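Side-chain contact in putative NADP oxidoreductase BF3122 (Bacteroides fragilis, PDB 3D1L), which is a putative NADP-dependent oxidoreductase, probably binding the dinucleotide on a Rossmann-type domain joined to a helical domain that pairs in a two-chain assembly: residues B[189-194]-B[249-254]. Numbering follows the deposited sequence.
Sequences YALAAE and PAMQRL
The methyl end of Met-251, deposited as selenomethionine, reaches across to Leu-191 and Glu-194 and shows how a long, flexible side chain can join two helices that stand well apart. The axes of the short helical segments 189-194 and 249-254 come no nearer than 12.6 Å and run at 129° to each other, so the backbones do not touch and side-chain ends make the contact. Met-251 starts with CG anti to its own N (chi1 -160°) and stays extended through chi2; a bend at chi3 then swings CE toward the carboxylate of Glu-194. Leu-191 comes the opposite way, and the two side chains slide past each other until CE of Met-251 lies 3.9 Å from CD2 of Leu-191. The other branch of the leucine fork, CD1, meets CD1 of Leu-254 methyl to methyl at 4.3 Å, one helical turn beyond Met-251. Glu-194, one turn on from Leu-191, passes aslant the end of Met-251, with its OE2 3.6 Å from CE. That approach is van der Waals contact; the charge has its partner elsewhere, since OE1 forms a salt bridge with NE of Arg-265 of the second subunit. The same arginine packs on Leu-191 and Met-251, bringing the partner chain against this helix pair. Within the helical domain, the contact thus joins the long helix 168-198 to the C-terminal helix 249-264 beside the subunit interface. With no hydrogen bond between the segments, their cohesion here is mainly apolar and modest, 158 Å² of buried surface, while the ionic link of Glu-194 is made between subunits.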
ATOM      1  N   TYR B 189      -2.542   4.767   2.481  1.00 39.59           N
ATOM      2  CA  TYR B 189      -1.734   3.928   3.376  1.00 39.58           C
ATOM      3  C   TYR B 189      -1.246   4.730   4.557  1.00 40.11           C
ATOM      4  O   TYR B 189      -1.203   4.212   5.675  1.00 40.58           O
ATOM      5  CB  TYR B 189      -0.479   3.349   2.683  1.00 39.13           C
ATOM      6  CG  TYR B 189      -0.695   2.529   1.418  1.00 38.07           C
ATOM      7  CD1 TYR B 189      -1.928   1.948   1.111  1.00 38.11           C
ATOM      8  CD2 TYR B 189       0.371   2.320   0.549  1.00 38.85           C
ATOM      9  CE1 TYR B 189      -2.096   1.219  -0.057  1.00 38.24           C
ATOM     10  CE2 TYR B 189       0.236   1.579  -0.596  1.00 40.01           C
ATOM     11  CZ  TYR B 189      -0.995   1.036  -0.913  1.00 39.60           C
ATOM     12  OH  TYR B 189      -1.081   0.307  -2.089  1.00 39.66           O
ATOM     13  N   ALA B 190      -0.835   5.979   4.300  1.00 40.87           N
ATOM     14  CA  ALA B 190      -0.290   6.871   5.345  1.00 40.88           C
ATOM     15  C   ALA B 190      -1.323   7.252   6.404  1.00 41.52           C
ATOM     16  O   ALA B 190      -0.999   7.306   7.589  1.00 41.97           O
ATOM     17  CB  ALA B 190       0.320   8.110   4.733  1.00 40.53           C
ATOM     18  N   LEU B 191      -2.547   7.544   5.958  1.00 41.53           N
ATOM     19  CA  LEU B 191      -3.672   7.848   6.832  1.00 41.69           C
ATOM     20  C   LEU B 191      -4.063   6.634   7.666  1.00 42.24           C
ATOM     21  O   LEU B 191      -4.225   6.760   8.870  1.00 42.75           O
ATOM     22  CB  LEU B 191      -4.874   8.335   6.030  1.00 41.00           C
ATOM     23  CG  LEU B 191      -4.709   9.685   5.325  1.00 40.49           C
ATOM     24  CD1 LEU B 191      -5.962   9.995   4.538  1.00 39.18           C
ATOM     25  CD2 LEU B 191      -4.395  10.786   6.336  1.00 41.11           C
ATOM     26  N   ALA B 192      -4.210   5.473   7.027  1.00 42.37           N
ATOM     27  CA  ALA B 192      -4.443   4.229   7.752  1.00 43.25           C
ATOM     28  C   ALA B 192      -3.381   4.066   8.839  1.00 43.92           C
ATOM     29  O   ALA B 192      -3.738   3.793   9.983  1.00 45.18           O
ATOM     30  CB  ALA B 192      -4.454   3.034   6.817  1.00 42.56           C
ATOM     31  N   ALA B 193      -2.098   4.259   8.499  1.00 43.79           N
ATOM     32  CA  ALA B 193      -1.014   4.194   9.487  1.00 44.57           C
ATOM     33  C   ALA B 193      -1.176   5.182  10.642  1.00 44.99           C
ATOM     34  O   ALA B 193      -0.914   4.828  11.791  1.00 44.87           O
ATOM     35  CB  ALA B 193       0.375   4.384   8.831  1.00 43.61           C
ATOM     36  N   GLU B 194      -1.559   6.422  10.324  1.00 45.47           N
ATOM     37  CA  GLU B 194      -1.787   7.458  11.338  1.00 46.12           C
ATOM     38  C   GLU B 194      -2.853   7.013  12.315  1.00 45.92           C
ATOM     39  O   GLU B 194      -2.716   7.199  13.530  1.00 45.77           O
ATOM     40  CB  GLU B 194      -2.207   8.793  10.703  1.00 46.03           C
ATOM     41  CG  GLU B 194      -1.050   9.586  10.098  1.00 46.81           C
ATOM     42  CD  GLU B 194      -1.492  10.932   9.521  1.00 47.53           C
ATOM     43  OE1 GLU B 194      -0.821  11.438   8.578  1.00 49.76           O
ATOM     44  OE2 GLU B 194      -2.505  11.486  10.011  1.00 49.47           O
ATOM     45  N   PRO B 249     -11.168  16.794  11.367  1.00 57.39           N
ATOM     46  CA  PRO B 249     -12.074  17.341  10.350  1.00 56.91           C
ATOM     47  C   PRO B 249     -11.614  17.125   8.891  1.00 56.27           C
ATOM     48  O   PRO B 249     -12.425  16.741   8.044  1.00 56.00           O
ATOM     49  CB  PRO B 249     -12.103  18.839  10.681  1.00 56.86           C
ATOM     50  CG  PRO B 249     -11.892  18.901  12.126  1.00 57.02           C
ATOM     51  CD  PRO B 249     -10.995  17.739  12.489  1.00 57.56           C
ATOM     52  N   ALA B 250     -10.337  17.371   8.602  1.00 55.78           N
ATOM     53  CA  ALA B 250      -9.829  17.240   7.228  1.00 55.24           C
ATOM     54  C   ALA B 250      -9.841  15.778   6.781  1.00 55.06           C
ATOM     55  O   ALA B 250     -10.219  15.468   5.647  1.00 54.36           O
ATOM     56  CB  ALA B 250      -8.435  17.834   7.093  1.00 55.06           C
HETATM   57  N   MSE B 251      -9.435  14.884   7.675  1.00 55.01           N
HETATM   58  CA  MSE B 251      -9.474  13.463   7.364  1.00 55.62           C
HETATM   59  C   MSE B 251     -10.913  12.955   7.291  1.00 55.89           C
HETATM   60  O   MSE B 251     -11.222  12.072   6.494  1.00 56.37           O
HETATM   61  CB  MSE B 251      -8.686  12.655   8.383  1.00 56.12           C
HETATM   62  CG  MSE B 251      -8.285  11.299   7.860  1.00 55.71           C
HETATM   63 SE   MSE B 251      -7.435  10.247   9.200  0.50 55.49          SE
HETATM   64  CE  MSE B 251      -6.065  11.488   9.735  1.00 55.32           C
ATOM     65  N   GLN B 252     -11.775  13.532   8.121  1.00 55.64           N
ATOM     66  CA  GLN B 252     -13.188  13.217   8.155  1.00 55.70           C
ATOM     67  C   GLN B 252     -13.863  13.616   6.829  1.00 56.26           C
ATOM     68  O   GLN B 252     -14.634  12.835   6.266  1.00 56.64           O
ATOM     69  CB  GLN B 252     -13.818  13.951   9.346  1.00 55.58           C
ATOM     70  CG  GLN B 252     -15.238  13.584   9.692  1.00 55.05           C
ATOM     71  CD  GLN B 252     -15.804  14.438  10.847  1.00 55.88           C
ATOM     72  OE1 GLN B 252     -16.244  13.900  11.876  1.00 56.39           O
ATOM     73  NE2 GLN B 252     -15.797  15.763  10.677  1.00 52.57           N
ATOM     74  N   ARG B 253     -13.556  14.813   6.323  1.00 56.02           N
ATOM     75  CA  ARG B 253     -14.103  15.271   5.041  1.00 56.46           C
ATOM     76  C   ARG B 253     -13.623  14.418   3.843  1.00 55.98           C
ATOM     77  O   ARG B 253     -14.406  14.154   2.921  1.00 55.95           O
ATOM     78  CB  ARG B 253     -13.838  16.781   4.824  1.00 56.33           C
ATOM     79  CG  ARG B 253     -14.610  17.431   3.641  1.00 56.98           C
ATOM     80  CD  ARG B 253     -14.108  18.851   3.322  1.00 57.18           C
ATOM     81  NE  ARG B 253     -14.490  19.309   1.973  1.00 59.94           N
ATOM     82  CZ  ARG B 253     -14.419  20.571   1.534  1.00 58.46           C
ATOM     83  NH1 ARG B 253     -13.986  21.534   2.340  1.00 59.04           N
ATOM     84  NH2 ARG B 253     -14.783  20.874   0.287  1.00 56.38           N
ATOM     85  N   LEU B 254     -12.355  13.990   3.860  1.00 55.62           N
ATOM     86  CA  LEU B 254     -11.818  13.116   2.809  1.00 55.07           C
ATOM     87  C   LEU B 254     -12.601  11.803   2.740  1.00 55.24           C
ATOM     88  O   LEU B 254     -13.009  11.355   1.650  1.00 55.16           O
ATOM     89  CB  LEU B 254     -10.326  12.806   3.025  1.00 54.29           C
ATOM     90  CG  LEU B 254      -9.335  13.867   2.568  1.00 54.76           C
ATOM     91  CD1 LEU B 254      -7.924  13.441   2.912  1.00 54.25           C
ATOM     92  CD2 LEU B 254      -9.500  14.177   1.045  1.00 50.14           C
TER